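Local coordinates for protein amidase, hydantoinase/carbamoylase family (Burkholderia vietnamiensis, PDB 5I4M) that probably hydrolyses N-carbamoyl-L-amino acids to free amino acids as a two-zinc amidase of the peptidase M20 family, at residues A[82-87]-A[145-150]; A[161-166]-A[197-202]; A[77-82]-A[191-196]. All blocks are in the same frame, centred on the assembly; numbering follows the deposited sequence. Where two conformers were deposited one is given.

Contact 1 (A[82-87]-A[145-150]); sequences MGNVFM and IWTNEE. With ZN (zinc ion), chain D; 3PG (3-phosphoglyceric acid), chain E.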
loop_
_atom_site.group_PDB
_atom_site.type_symbol
_atom_site.label_atom_id
_atom_site.label_comp_id
_atom_site.label_asym_id
_atom_site.label_seq_id
_atom_site.Cartn_x
_atom_site.Cartn_y
_atom_site.Cartn_z
ATOM N N MET A 82 14.164 -18.331 20.430
ATOM C CA MET A 82 13.894 -17.260 19.478
ATOM C C MET A 82 14.667 -17.441 18.182
ATOM O O MET A 82 14.692 -16.525 17.358
ATOM C CB MET A 82 14.226 -15.894 20.083
ATOM C CG MET A 82 13.159 -15.377 21.066
ATOM S SD MET A 82 11.555 -15.064 20.281
ATOM C CE MET A 82 11.982 -13.772 19.121
ATOM N N GLY A 83 15.311 -18.588 17.993
ATOM C CA GLY A 83 16.059 -18.818 16.772
ATOM C C GLY A 83 17.429 -18.180 16.721
ATOM O O GLY A 83 18.085 -18.248 15.673
ATOM N N ASN A 84 17.882 -17.557 17.807
ATOM C CA ASN A 84 19.238 -17.036 17.843
ATOM C C ASN A 84 20.222 -18.197 17.767
ATOM O O ASN A 84 20.020 -19.246 18.390
ATOM C CB ASN A 84 19.492 -16.229 19.121
ATOM C CG ASN A 84 18.504 -15.092 19.319
ATOM O OD1 ASN A 84 18.223 -14.329 18.400
ATOM N ND2 ASN A 84 17.988 -14.957 20.550
ATOM N N VAL A 85 21.291 -18.011 16.997
ATOM C CA VAL A 85 22.256 -19.077 16.717
ATOM C C VAL A 85 23.564 -18.728 17.412
ATOM O O VAL A 85 24.141 -17.667 17.154
ATOM C CB VAL A 85 22.486 -19.248 15.209
ATOM C CG1 VAL A 85 23.457 -20.399 14.954
ATOM C CG2 VAL A 85 21.169 -19.437 14.474
ATOM N N PHE A 86 24.058 -19.641 18.256
ATOM C CA PHE A 86 25.273 -19.425 19.035
ATOM C C PHE A 86 26.349 -20.389 18.556
ATOM O O PHE A 86 26.220 -21.607 18.714
ATOM C CB PHE A 86 24.985 -19.592 20.523
ATOM C CG PHE A 86 23.928 -18.642 21.023
ATOM C CD1 PHE A 86 22.580 -18.968 20.937
ATOM C CD2 PHE A 86 24.286 -17.409 21.541
ATOM C CE1 PHE A 86 21.604 -18.077 21.385
ATOM C CE2 PHE A 86 23.318 -16.511 21.980
ATOM C CZ PHE A 86 21.983 -16.845 21.907
ATOM N N MET A 87 27.403 -19.838 17.969
ATOM C CA MET A 87 28.520 -20.611 17.447
ATOM C C MET A 87 29.706 -20.380 18.375
ATOM O O MET A 87 30.250 -19.273 18.433
ATOM C CB MET A 87 28.813 -20.203 16.006
ATOM C CG MET A 87 27.671 -20.534 15.050
ATOM S SD MET A 87 27.611 -19.543 13.535
ATOM C CE MET A 87 26.749 -18.070 14.108
ATOM N N ILE A 145 24.094 -15.191 15.594
ATOM C CA ILE A 145 23.103 -14.613 14.690
ATOM C C ILE A 145 21.847 -14.333 15.504
ATOM O O ILE A 145 21.234 -15.262 16.045
ATOM C CB ILE A 145 22.778 -15.543 13.511
ATOM C CG1 ILE A 145 24.028 -15.809 12.672
ATOM C CG2 ILE A 145 21.669 -14.907 12.654
ATOM C CD1 ILE A 145 23.897 -16.973 11.721
ATOM N N TRP A 146 21.447 -13.066 15.576
ATOM C CA TRP A 146 20.222 -12.697 16.277
ATOM C C TRP A 146 19.052 -12.643 15.306
ATOM O O TRP A 146 19.169 -12.092 14.211
ATOM C CB TRP A 146 20.364 -11.341 16.974
ATOM C CG TRP A 146 21.481 -11.286 17.978
ATOM C CD1 TRP A 146 22.705 -10.700 17.808
ATOM C CD2 TRP A 146 21.474 -11.824 19.310
ATOM N NE1 TRP A 146 23.465 -10.847 18.950
ATOM C CE2 TRP A 146 22.732 -11.527 19.887
ATOM C CE3 TRP A 146 20.532 -12.528 20.072
ATOM C CZ2 TRP A 146 23.072 -11.917 21.185
ATOM C CZ3 TRP A 146 20.867 -12.904 21.370
ATOM C CH2 TRP A 146 22.128 -12.602 21.910
ATOM N N THR A 147 17.909 -13.172 15.738
ATOM C CA THR A 147 16.741 -13.321 14.874
ATOM C C THR A 147 16.009 -12.003 14.630
ATOM O O THR A 147 15.783 -11.220 15.558
ATOM C CB THR A 147 15.774 -14.321 15.503
ATOM O OG1 THR A 147 16.370 -15.623 15.522
ATOM C CG2 THR A 147 14.437 -14.365 14.747
ATOM N N ASN A 148 15.602 -11.786 13.371
ATOM C CA ASN A 148 14.675 -10.715 12.986
ATOM C C ASN A 148 15.100 -9.357 13.534
ATOM O O ASN A 148 14.295 -8.606 14.094
ATOM C CB ASN A 148 13.238 -11.021 13.431
ATOM C CG ASN A 148 12.243 -9.993 12.895
ATOM O OD1 ASN A 148 12.284 -9.654 11.716
ATOM N ND2 ASN A 148 11.399 -9.450 13.770
ATOM N N GLU A 149 16.383 -9.029 13.381
ATOM C CA GLU A 149 16.841 -7.788 13.994
ATOM C C GLU A 149 16.206 -6.571 13.336
ATOM O O GLU A 149 15.993 -5.561 14.008
ATOM C CB GLU A 149 18.371 -7.702 13.957
ATOM C CG GLU A 149 18.976 -6.483 14.671
ATOM C CD GLU A 149 18.991 -5.230 13.805
ATOM O OE1 GLU A 149 18.721 -5.335 12.588
ATOM O OE2 GLU A 149 19.257 -4.141 14.344
ATOM N N GLU A 150 15.869 -6.646 12.040
ATOM C CA GLU A 150 15.484 -5.429 11.325
ATOM C C GLU A 150 14.123 -4.908 11.767
ATOM O O GLU A 150 13.857 -3.704 11.650
ATOM C CB GLU A 150 15.468 -5.662 9.812
ATOM C CG GLU A 150 16.851 -5.791 9.160
ATOM C CD GLU A 150 17.549 -4.447 8.972
ATOM O OE1 GLU A 150 17.049 -3.421 9.475
ATOM O OE2 GLU A 150 18.615 -4.409 8.315
HETATM ZN ZN ZN D . 19.196 -2.548 8.982
HETATM C C1 3PG E . 16.882 0.293 13.170
HETATM O O1 3PG E . 16.089 0.671 12.289
HETATM O O2 3PG E . 17.703 1.062 13.716
HETATM C C2 3PG E . 16.833 -1.150 13.582
HETATM O O3 3PG E . 17.424 -1.317 14.883
HETATM C C3 3PG E . 17.617 -1.957 12.572
HETATM O O1P 3PG E . 18.992 -1.572 12.626
HETATM P P 3PG E . 19.987 -1.991 11.396
HETATM O O2P 3PG E . 19.694 -3.440 11.085
HETATM O O3P 3PG E . 19.577 -1.057 10.265
HETATM O O4P 3PG E . 21.395 -1.765 11.977
#
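T147 OG1 donates to the carbonyl O of M82, 2.6 Å away, and R63 of helix 57-72 also bonds this hydroxyl. The hydroxyl is anti to the carbonyl carbon of T147 (chi1 -66°), which turns it to the 82-84 turn. N84 OD1 accepts from T147 N at 2.9 Å in a fairly straight bond (163°). N84 ND2 is held by D80, so both ends of this buried amide are bonded. The amide crosses the W146 indole steeply, the two planes 70° apart, with N84 CG 3.4 Å from W146 CE3. F86 turns its ring edge to the indole face in an offset edge-to-face pair, centroids 5.7 Å apart. V85 and I145 form an antiparallel hydrogen-bonded pair, and M87 CE reaches I145 CG1 at 3.8 Å. Farther along 145-150, E149 and E150 reach the active site. There E150 holds a zinc ion through both carboxylate oxygens, OE2 at 2.1 Å, with D115 and H403 completing the protein ligands. E149 lies beside the bound 3-phosphoglycerate. The contact joins strands 85-89 and 141-145. V85 and M87 pack on helix 57-72, while N84, W146 and T147 meet helix 159-164.

Contact 2 (A[161-166]-A[197-202]); sequences SGVFAG and APCGGR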
loop_
_atom_site.group_PDB
_atom_site.type_symbol
_atom_site.label_atom_id
_atom_site.label_comp_id
_atom_site.label_asym_id
_atom_site.label_seq_id
_atom_site.Cartn_x
_atom_site.Cartn_y
_atom_site.Cartn_z
ATOM N N SER A 161 17.096 -10.307 20.564
ATOM C CA SER A 161 18.059 -9.920 21.586
ATOM C C SER A 161 17.360 -9.260 22.766
ATOM O O SER A 161 17.844 -9.354 23.897
ATOM C CB SER A 161 19.141 -9.006 21.008
ATOM O OG SER A 161 18.591 -7.898 20.315
ATOM N N GLY A 162 16.215 -8.608 22.528
ATOM C CA GLY A 162 15.423 -8.103 23.645
ATOM C C GLY A 162 14.920 -9.210 24.557
ATOM O O GLY A 162 14.905 -9.061 25.778
ATOM N N VAL A 163 14.481 -10.328 23.982
ATOM C CA VAL A 163 14.099 -11.469 24.812
ATOM C C VAL A 163 15.311 -11.980 25.581
ATOM O O VAL A 163 15.246 -12.244 26.791
ATOM C CB VAL A 163 13.486 -12.591 23.958
ATOM C CG1 VAL A 163 13.194 -13.790 24.851
ATOM C CG2 VAL A 163 12.224 -12.122 23.248
ATOM N N PHE A 164 16.436 -12.131 24.876
ATOM C CA PHE A 164 17.668 -12.611 25.502
ATOM C C PHE A 164 18.038 -11.754 26.702
ATOM O O PHE A 164 18.356 -12.278 27.781
ATOM C CB PHE A 164 18.806 -12.614 24.471
ATOM C CG PHE A 164 20.084 -13.240 24.985
ATOM C CD1 PHE A 164 20.967 -12.506 25.771
ATOM C CD2 PHE A 164 20.391 -14.556 24.687
ATOM C CE1 PHE A 164 22.137 -13.080 26.262
ATOM C CE2 PHE A 164 21.555 -15.140 25.174
ATOM C CZ PHE A 164 22.431 -14.395 25.961
ATOM N N ALA A 165 17.955 -10.436 26.547
ATOM C CA ALA A 165 18.346 -9.504 27.591
ATOM C C ALA A 165 17.301 -9.342 28.688
ATOM O O ALA A 165 17.549 -8.594 29.636
ATOM C CB ALA A 165 18.660 -8.131 26.975
ATOM N N GLY A 166 16.151 -10.008 28.601
ATOM C CA GLY A 166 15.166 -9.894 29.661
ATOM C C GLY A 166 14.244 -8.705 29.524
ATOM O O GLY A 166 13.501 -8.396 30.465
ATOM N N ALA A 197 17.397 -24.397 23.242
ATOM C CA ALA A 197 18.083 -23.754 24.354
ATOM C C ALA A 197 17.266 -22.573 24.864
ATOM O O ALA A 197 16.566 -21.921 24.089
ATOM C CB ALA A 197 19.461 -23.267 23.930
ATOM N N PRO A 198 17.323 -22.285 26.164
ATOM C CA PRO A 198 16.600 -21.116 26.680
ATOM C C PRO A 198 17.124 -19.841 26.034
ATOM O O PRO A 198 18.315 -19.718 25.727
ATOM C CB PRO A 198 16.891 -21.153 28.185
ATOM C CG PRO A 198 17.206 -22.588 28.472
ATOM C CD PRO A 198 17.935 -23.077 27.242
ATOM N N CYS A 199 16.218 -18.900 25.794
ATOM C CA CYS A 199 16.599 -17.605 25.250
ATOM C C CYS A 199 17.011 -16.710 26.411
ATOM O O CYS A 199 16.166 -16.305 27.218
ATOM C CB CYS A 199 15.457 -16.992 24.451
ATOM S SG CYS A 199 15.933 -15.445 23.654
ATOM N N GLY A 200 18.310 -16.413 26.507
ATOM C CA GLY A 200 18.831 -15.673 27.641
ATOM C C GLY A 200 19.094 -16.569 28.838
ATOM O O GLY A 200 18.867 -17.775 28.824
ATOM N N GLY A 201 19.585 -15.930 29.904
ATOM C CA GLY A 201 19.922 -16.582 31.152
ATOM C C GLY A 201 21.415 -16.693 31.391
ATOM O O GLY A 201 21.863 -16.596 32.539
ATOM N N ARG A 202 22.188 -16.872 30.333
ATOM C CA ARG A 202 23.614 -17.114 30.466
ATOM C C ARG A 202 24.320 -15.792 30.721
ATOM O O ARG A 202 24.077 -14.811 30.013
ATOM C CB ARG A 202 24.179 -17.743 29.193
ATOM C CG ARG A 202 23.807 -19.177 28.961
ATOM C CD ARG A 202 24.729 -19.742 27.910
ATOM N NE ARG A 202 24.528 -19.126 26.602
ATOM C CZ ARG A 202 25.522 -18.758 25.802
ATOM N NH1 ARG A 202 26.781 -18.919 26.198
ATOM N NH2 ARG A 202 25.261 -18.231 24.618
HETATM O O HOH W 1 16.047 -13.983 29.210
HETATM O O HOH W 2 20.208 -12.662 29.800
#
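The backbone of F164, at the end of helix 159-164, comes closest to that of G200, with 3.9 Å between their CA atoms. The helix ends in a Schellman motif at G166, which has positive phi. The 197-202 segment is irregular and makes no direct hydrogen bond to the helix end. G200 has positive phi (83°), and its CA also approaches F164 O at 3.4 Å as a CH...O contact. Having no side chain, G200 can lie this close to that oxygen.

The F164 ring carries most of the contact. Its CG is anti to the backbone N (chi1 -174°), and the ring lies beside G200. G200 CA sits over one ring face, 3.8 Å from the centroid, in a CH-pi contact offset toward the rim. G200 N lies near F164 CD2. C199 SG fits beside the helix, 3.4 Å from V163 CG1. The R202 guanidinium forms a salt bridge with E142 and a cation-pi contact with F86.

Two waters lie between the backbones. Water 1 lies 3.1 Å from V163 O and 3.1 Å from C199 O. Water 2 donates to F164 O at 2.8 Å and weakly accepts from G201 N. The contact is therefore apolar on its side-chain side, while water sits between V163 O, F164 O and the loop backbone. V163 O also accepts from G166 N within the helix end.

Contact 3 (A[77-82]-A[191-196]); sequences VTVDTM and IGYAGD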
loop_
_atom_site.group_PDB
_atom_site.type_symbol
_atom_site.label_atom_id
_atom_site.label_comp_id
_atom_site.label_asym_id
_atom_site.label_seq_id
_atom_site.Cartn_x
_atom_site.Cartn_y
_atom_site.Cartn_z
ATOM N N VAL A 77 27.407 -25.589 18.074
ATOM C CA VAL A 77 26.306 -24.703 17.718
ATOM C C VAL A 77 25.081 -25.060 18.549
ATOM O O VAL A 77 24.735 -26.239 18.688
ATOM C CB VAL A 77 25.991 -24.775 16.212
ATOM C CG1 VAL A 77 24.890 -23.781 15.857
ATOM C CG2 VAL A 77 27.249 -24.477 15.409
ATOM N N THR A 78 24.422 -24.035 19.081
ATOM C CA THR A 78 23.136 -24.171 19.745
ATOM C C THR A 78 22.203 -23.112 19.170
ATOM O O THR A 78 22.644 -22.107 18.611
ATOM C CB THR A 78 23.258 -24.017 21.278
ATOM O OG1 THR A 78 23.966 -22.808 21.587
ATOM C CG2 THR A 78 24.004 -25.209 21.899
ATOM N N VAL A 79 20.903 -23.365 19.282
ATOM C CA VAL A 79 19.871 -22.474 18.772
ATOM C C VAL A 79 18.846 -22.311 19.880
ATOM O O VAL A 79 18.387 -23.310 20.440
ATOM C CB VAL A 79 19.204 -23.031 17.498
ATOM C CG1 VAL A 79 18.159 -22.049 16.982
ATOM C CG2 VAL A 79 20.257 -23.346 16.409
ATOM N N ASP A 80 18.503 -21.066 20.220
ATOM C CA ASP A 80 17.579 -20.884 21.332
ATOM C C ASP A 80 16.136 -20.782 20.821
ATOM O O ASP A 80 15.853 -20.939 19.629
ATOM C CB ASP A 80 18.009 -19.699 22.218
ATOM C CG ASP A 80 17.762 -18.313 21.598
ATOM O OD1 ASP A 80 17.022 -18.162 20.606
ATOM O OD2 ASP A 80 18.315 -17.329 22.146
ATOM N N THR A 81 15.203 -20.551 21.749
ATOM C CA THR A 81 13.775 -20.540 21.442
ATOM C C THR A 81 13.343 -19.365 20.572
ATOM O O THR A 81 12.227 -19.391 20.043
ATOM C CB THR A 81 12.973 -20.538 22.745
ATOM O OG1 THR A 81 13.499 -19.538 23.620
ATOM C CG2 THR A 81 13.080 -21.900 23.441
ATOM N N MET A 82 14.164 -18.331 20.430
ATOM C CA MET A 82 13.894 -17.260 19.478
ATOM C C MET A 82 14.667 -17.441 18.182
ATOM O O MET A 82 14.692 -16.525 17.358
ATOM C CB MET A 82 14.226 -15.894 20.083
ATOM C CG MET A 82 13.159 -15.377 21.066
ATOM S SD MET A 82 11.555 -15.064 20.281
ATOM C CE MET A 82 11.982 -13.772 19.121
ATOM N N ILE A 191 11.254 -22.946 9.223
ATOM C CA ILE A 191 12.601 -22.994 8.662
ATOM C C ILE A 191 13.559 -23.805 9.520
ATOM O O ILE A 191 14.756 -23.861 9.212
ATOM C CB ILE A 191 13.204 -21.588 8.438
ATOM C CG1 ILE A 191 13.469 -20.860 9.765
ATOM C CG2 ILE A 191 12.316 -20.762 7.511
ATOM C CD1 ILE A 191 14.519 -19.748 9.625
ATOM N N GLY A 192 13.077 -24.422 10.592
ATOM C CA GLY A 192 13.920 -25.320 11.349
ATOM C C GLY A 192 14.798 -24.661 12.380
ATOM O O GLY A 192 15.789 -25.265 12.805
ATOM N N TYR A 193 14.464 -23.440 12.809
ATOM C CA TYR A 193 15.234 -22.737 13.826
ATOM C C TYR A 193 14.410 -22.447 15.078
ATOM O O TYR A 193 14.699 -21.498 15.807
ATOM C CB TYR A 193 15.837 -21.451 13.255
ATOM C CG TYR A 193 17.093 -21.757 12.464
ATOM C CD1 TYR A 193 18.344 -21.779 13.076
ATOM C CD2 TYR A 193 17.020 -22.085 11.118
ATOM C CE1 TYR A 193 19.502 -22.094 12.347
ATOM C CE2 TYR A 193 18.163 -22.404 10.396
ATOM C CZ TYR A 193 19.392 -22.405 11.011
ATOM O OH TYR A 193 20.508 -22.726 10.263
ATOM N N ALA A 194 13.392 -23.264 15.350
ATOM C CA ALA A 194 12.709 -23.222 16.648
ATOM C C ALA A 194 13.554 -24.033 17.618
ATOM O O ALA A 194 13.338 -25.229 17.818
ATOM C CB ALA A 194 11.288 -23.765 16.547
ATOM N N GLY A 195 14.541 -23.368 18.223
ATOM C CA GLY A 195 15.571 -24.059 18.969
ATOM C C GLY A 195 15.137 -24.486 20.358
ATOM O O GLY A 195 14.077 -24.111 20.862
ATOM N N ASP A 196 16.007 -25.282 20.988
ATOM C CA ASP A 196 15.724 -25.908 22.274
ATOM C C ASP A 196 16.366 -25.204 23.460
ATOM O O ASP A 196 15.926 -25.425 24.594
ATOM C CB ASP A 196 16.200 -27.364 22.267
ATOM C CG ASP A 196 17.670 -27.493 21.891
ATOM O OD1 ASP A 196 18.090 -26.904 20.873
ATOM O OD2 ASP A 196 18.410 -28.179 22.615
HETATM O O HOH W 3 20.520 -26.099 20.495
#
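D80 and G195 bring the two backbones closest, 4.4 Å between CA atoms, where the chain leaves strand 76-79. G195 N gives a weak, bent hydrogen bond to D80 O, 3.1 Å long with an angle of 124° at the hydrogen. G195 CA comes 3.3 Å from V79 O in a CH...O contact. G195, with no side chain, can lie close to both V79 O and D80 O.

V79 points its side chain at the 191-196 segment. Its CG1 is anti to the backbone N (chi1 -178°) and meets the edge of the Y193 ring at CD1, 3.9 Å away. The same methyl lies 3.7 Å from Y193 O. The two side chains cross at about a right angle. The Y193 hydroxyl bonds D64, and its ring makes a cation-pi contact with R63, both on helix 57-72. T81 CG2 rests 3.5 Å from G195 O. Water 3 accepts from V79 N and donates to D196 OD1, the latter at 2.6 Å, linking the strand to the more exposed end of the contact.

D80 OD1 accepts from M82 N, met from above the carboxylate plane, which makes an Asx turn. A194 is the centre of an inverse gamma turn. The arrangement is a strand end, closed by an Asx turn, packed against the loop that follows the Schellman-capped helix 184-191.

The three contacts adjoin one another, and only contact 1 reaches the zinc site. Contacts 1 and 3 have centres 9 Å apart, contacts 1 and 2 are 11 Å apart, and contacts 2 and 3 are 12 Å apart. Contacts 1 and 3 share M82 and use neighbouring antiparallel strands, 76-79 and 85-89. Apart from the shared M82, both segments of contact 1 lie between 77-82 and 191-196, while contacts 2 and 3 interleave. The loop after helix 184-191 supplies one side of both, and A197 N probably bonds V79 O between them. F164 of contact 2 packs on F86 and W146. Together they join the edge of the sheet, helix 159-164 and the metal-binding loop.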